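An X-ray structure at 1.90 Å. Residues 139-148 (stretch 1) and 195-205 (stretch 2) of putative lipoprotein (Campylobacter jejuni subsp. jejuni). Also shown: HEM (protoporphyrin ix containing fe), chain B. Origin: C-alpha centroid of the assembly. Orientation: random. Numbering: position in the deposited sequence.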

# COMPACT_ATOMS: atom_id res chain seq x y z
N GLY A 139 12.21 8.14 -18.89
CA GLY A 139 11.53 7.81 -17.62
C GLY A 139 11.39 9.07 -16.78
O GLY A 139 12.37 9.77 -16.55
N ALA A 140 10.15 9.41 -16.39
CA ALA A 140 9.90 10.69 -15.73
C ALA A 140 9.77 10.53 -14.23
O ALA A 140 9.99 11.47 -13.48
N ASN A 141 9.43 9.32 -13.80
CA ASN A 141 8.87 9.11 -12.45
C ASN A 141 9.86 8.56 -11.39
O ASN A 141 11.01 8.17 -11.69
N LEU A 142 9.40 8.54 -10.15
CA LEU A 142 10.01 7.76 -9.06
C LEU A 142 10.05 6.26 -9.37
O LEU A 142 9.17 5.76 -10.05
N SER A 143 11.04 5.54 -8.84
CA SER A 143 10.99 4.07 -8.85
C SER A 143 10.05 3.55 -7.74
O SER A 143 9.74 4.27 -6.80
N ARG A 144 9.59 2.30 -7.87
CA ARG A 144 8.88 1.57 -6.79
C ARG A 144 9.59 1.69 -5.45
O ARG A 144 8.99 2.03 -4.43
N SER A 145 10.90 1.42 -5.47
CA SER A 145 11.76 1.48 -4.29
C SER A 145 11.78 2.87 -3.69
O SER A 145 11.75 3.03 -2.46
N GLU A 146 11.86 3.89 -4.56
CA GLU A 146 11.80 5.28 -4.11
C GLU A 146 10.45 5.58 -3.44
O GLU A 146 10.40 6.27 -2.42
N ILE A 147 9.37 5.07 -4.02
CA ILE A 147 8.01 5.33 -3.53
C ILE A 147 7.78 4.65 -2.18
O ILE A 147 7.19 5.23 -1.26
N THR A 148 8.27 3.43 -2.07
CA THR A 148 8.23 2.70 -0.80
C THR A 148 9.01 3.41 0.30
O THR A 148 8.54 3.50 1.44
N GLU A 195 2.15 13.10 0.16
CA GLU A 195 3.60 13.28 0.06
C GLU A 195 4.20 12.53 -1.12
O GLU A 195 5.11 13.06 -1.78
N ILE A 196 3.68 11.34 -1.39
CA ILE A 196 4.11 10.54 -2.55
C ILE A 196 3.76 11.21 -3.88
O ILE A 196 4.58 11.19 -4.81
N GLN A 197 2.55 11.77 -3.98
CA GLN A 197 2.15 12.55 -5.18
C GLN A 197 3.08 13.74 -5.38
O GLN A 197 3.56 14.00 -6.50
N GLN A 198 3.34 14.45 -4.30
CA GLN A 198 4.21 15.63 -4.30
C GLN A 198 5.62 15.29 -4.78
O GLN A 198 6.21 16.02 -5.61
N PHE A 199 6.16 14.19 -4.26
CA PHE A 199 7.45 13.67 -4.70
C PHE A 199 7.48 13.23 -6.17
O PHE A 199 8.48 13.49 -6.85
N LYS A 200 6.43 12.55 -6.65
CA LYS A 200 6.30 12.13 -8.05
C LYS A 200 6.33 13.37 -8.93
O LYS A 200 7.05 13.42 -9.93
N ASP A 201 5.57 14.39 -8.54
CA ASP A 201 5.49 15.66 -9.27
C ASP A 201 6.83 16.39 -9.36
O ASP A 201 7.20 16.90 -10.42
N ARG A 202 7.58 16.35 -8.26
CA ARG A 202 8.88 16.96 -8.16
C ARG A 202 9.88 16.28 -9.11
O ARG A 202 10.61 16.96 -9.82
N ARG A 203 9.88 14.95 -9.10
CA ARG A 203 10.77 14.16 -9.96
C ARG A 203 10.47 14.36 -11.44
O ARG A 203 11.38 14.67 -12.20
N MSE A 204 9.20 14.17 -11.84
CA MSE A 204 8.79 14.44 -13.22
C MSE A 204 9.19 15.86 -13.64
O MSE A 204 9.72 16.02 -14.75
N ALA A 205 8.95 16.87 -12.79
CA ALA A 205 9.46 18.25 -13.03
C ALA A 205 10.97 18.31 -13.20
O ALA A 205 11.48 19.02 -14.08

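The anchor of this contact is a two-pronged salt bridge between Glu 146 and Arg 203, both of whose CA-to-CB bonds point toward the opposite stretch. Arg 203 NH2 donates to Glu 146 OE1 at 2.8 Å and Arg 203 NH1 to Glu 146 OE2 at 2.9 Å, with the carboxylate at the edge of the guanidinium. Arg 203 reaches it by folding its chain, chi1 t followed by chi2 and chi3 both p. Glu 146 is itself held by the start of its helix: Ser 143 N donates to Glu 146 OE2 (2.9 Å), while Glu 146 N donates to Ser 143 OG (3.0 Å), the capping bond, with Ser 143 in rotamer p. One carboxylate thus serves both Ser 143 N and the bridge, while the backbone N of Glu 146 makes the capping bond.

Lys 200 is the second polar element. Its chain, m at chi1 and t thereafter, extends until NZ donates to HEM O2A at 2.8 Å. Water 1 joins it to the other stretch, accepting from Asn 141 ND2 at 3.0 Å and, weakly, from Lys 200 NZ at 3.2 Å. The CA-to-CB bond of Asn 141 points away, yet the end of the side chain comes nearer, and its OD1 accepts from Leu 142 N at 2.8 Å.

Leu 142 fills the space between these polar groups. Off-rotamer at chi1 and chi2, it sets CD2 against Phe 199 CB (3.8 Å) and Lys 200 CG (3.8 Å), while CD1 covers one face of the Arg 203 guanidinium. Farther along, Ile 147 and Ile 196, both m,t, meet CG2 to CG2 at 4.0 Å, and Ile 147 CD1 rests on Lys 200 CE at 3.8 Å. Where the strand nears the helix, Ala 140 lies against Met 204: Ala 140 CB touches Met 204 CG at 3.8 Å, and Ala 140 O receives a CA-H...O contact from Met 204 CA at 3.2 Å.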

# COMPACT_ATOMS: atom_id res chain seq x y z
CB ALA A 140 8.60 11.36 -16.31
CB ASN A 141 7.69 8.13 -12.59
CG ASN A 141 6.55 8.41 -11.60
OD1 ASN A 141 6.73 9.07 -10.58
ND2 ASN A 141 5.37 7.88 -11.91
CB LEU A 142 9.15 7.92 -7.80
CG LEU A 142 9.52 8.89 -6.68
CD1 LEU A 142 10.48 10.02 -7.05
CD2 LEU A 142 8.24 9.40 -6.00
CB SER A 143 12.39 3.48 -8.63
OG SER A 143 12.87 3.84 -7.36
CB ARG A 144 8.76 0.07 -7.12
CG ARG A 144 7.81 -0.29 -8.26
CD ARG A 144 6.41 -0.58 -7.74
NE ARG A 144 5.57 -1.18 -8.78
CZ ARG A 144 5.51 -2.48 -9.04
NH1 ARG A 144 6.24 -3.35 -8.34
NH2 ARG A 144 4.72 -2.93 -10.00
CB SER A 145 13.18 1.06 -4.65
OG SER A 145 13.15 0.17 -5.76
CB GLU A 146 12.07 6.25 -5.28
CG GLU A 146 13.54 6.70 -5.38
CD GLU A 146 13.90 7.33 -6.72
OE1 GLU A 146 14.94 8.00 -6.77
OE2 GLU A 146 13.16 7.12 -7.71
CB ILE A 147 6.96 4.87 -4.54
CG1 ILE A 147 7.00 5.78 -5.79
CG2 ILE A 147 5.57 4.86 -3.91
CD1 ILE A 147 6.27 5.22 -6.92
CB THR A 148 8.69 1.25 -0.99
OG1 THR A 148 7.87 0.64 -2.00
CG2 THR A 148 8.56 0.48 0.33
CB GLU A 195 4.33 12.96 1.36
CG GLU A 195 4.12 14.05 2.43
CD GLU A 195 4.34 15.48 1.90
OE1 GLU A 195 3.39 16.31 1.91
OE2 GLU A 195 5.48 15.76 1.45
CB ILE A 196 3.53 9.10 -2.52
CG1 ILE A 196 4.27 8.26 -1.46
CG2 ILE A 196 3.70 8.39 -3.88
CD1 ILE A 196 3.45 7.08 -1.00
CB GLN A 197 0.70 13.02 -5.08
CG GLN A 197 0.15 13.62 -6.35
CD GLN A 197 -0.52 12.63 -7.28
OE1 GLN A 197 -1.19 13.02 -8.25
NE2 GLN A 197 -0.33 11.36 -7.02
CB GLN A 198 4.27 16.25 -2.89
CG GLN A 198 2.98 17.00 -2.46
CD GLN A 198 3.12 18.50 -2.60
OE1 GLN A 198 2.75 19.09 -3.63
NE2 GLN A 198 3.68 19.12 -1.59
CB PHE A 199 7.92 12.51 -3.80
CG PHE A 199 8.73 12.94 -2.61
CD1 PHE A 199 8.12 13.13 -1.36
CD2 PHE A 199 10.10 13.11 -2.70
CE1 PHE A 199 8.87 13.53 -0.25
CE2 PHE A 199 10.86 13.49 -1.59
CZ PHE A 199 10.23 13.70 -0.36
CB LYS A 200 4.98 11.39 -8.32
CG LYS A 200 4.92 9.95 -7.76
CD LYS A 200 3.53 9.35 -7.91
CE LYS A 200 3.57 7.81 -7.71
NZ LYS A 200 2.19 7.29 -7.72
CB ASP A 201 4.40 16.52 -8.63
CG ASP A 201 3.01 16.03 -8.99
OD1 ASP A 201 2.88 15.29 -10.00
OD2 ASP A 201 2.04 16.36 -8.26
CB ARG A 202 9.39 16.89 -6.71
CG ARG A 202 10.73 17.57 -6.47
CD ARG A 202 10.69 19.05 -6.85
NE ARG A 202 9.71 19.85 -6.10
CZ ARG A 202 9.95 20.43 -4.93
NH1 ARG A 202 11.14 20.30 -4.33
NH2 ARG A 202 9.00 21.15 -4.33
CB ARG A 203 10.69 12.66 -9.62
CG ARG A 203 11.39 11.74 -10.66
CD ARG A 203 12.89 11.96 -10.71
NE ARG A 203 13.50 11.80 -9.39
CZ ARG A 203 13.79 10.62 -8.80
NH1 ARG A 203 13.54 9.46 -9.41
NH2 ARG A 203 14.33 10.62 -7.60
CB MSE A 204 7.31 14.16 -13.44
CG MSE A 204 6.92 12.67 -13.16
SE MSE A 204 5.27 12.22 -13.91
CE MSE A 204 4.32 12.19 -12.18
CB ALA A 205 9.02 19.22 -11.95
CHA HEM B . -0.05 0.97 -4.95
CHB HEM B . 2.72 -1.28 -1.60
CHC HEM B . -1.17 -2.37 1.07
CHD HEM B . -3.95 -0.05 -2.19
C1A HEM B . 1.04 0.43 -4.28
C2A HEM B . 2.42 0.44 -4.75
C3A HEM B . 3.17 -0.18 -3.82
C4A HEM B . 2.31 -0.60 -2.73
CMA HEM B . 4.70 -0.42 -3.87
CAA HEM B . 2.91 1.05 -6.09
CBA HEM B . 3.03 2.57 -5.98
CGA HEM B . 2.87 3.31 -7.31
O1A HEM B . 3.14 2.72 -8.39
O2A HEM B . 2.47 4.51 -7.28
C1B HEM B . 1.92 -1.87 -0.63
C2B HEM B . 2.33 -2.84 0.38
C3B HEM B . 1.26 -3.15 1.12
C4B HEM B . 0.13 -2.38 0.61
CMB HEM B . 3.75 -3.41 0.55
CAB HEM B . 1.26 -4.15 2.31
CBB HEM B . 0.18 -4.30 3.10
C1C HEM B . -2.26 -1.81 0.43
C2C HEM B . -3.64 -1.84 0.90
C3C HEM B . -4.39 -1.20 0.01
C4C HEM B . -3.53 -0.74 -1.07
CMC HEM B . -4.12 -2.49 2.22
CAC HEM B . -5.92 -0.97 0.08
CBC HEM B . -6.49 -0.39 1.14
C1D HEM B . -3.21 0.45 -3.24
C2D HEM B . -3.74 1.21 -4.36
C3D HEM B . -2.52 1.54 -5.23
C4D HEM B . -1.38 0.95 -4.55
CMD HEM B . -5.21 1.60 -4.61
CAD HEM B . -2.52 2.34 -6.56
CBD HEM B . -1.54 3.50 -6.43
CGD HEM B . -2.23 4.82 -6.68
O1D HEM B . -2.47 5.57 -5.69
O2D HEM B . -2.52 5.14 -7.86
NA HEM B . 1.01 -0.22 -3.05
NB HEM B . 0.58 -1.62 -0.45
NC HEM B . -2.24 -1.12 -0.78
ND HEM B . -1.84 0.33 -3.40
FE HEM B . -0.66 -0.84 -1.97
O HOH W 1 2.56 7.77 -10.87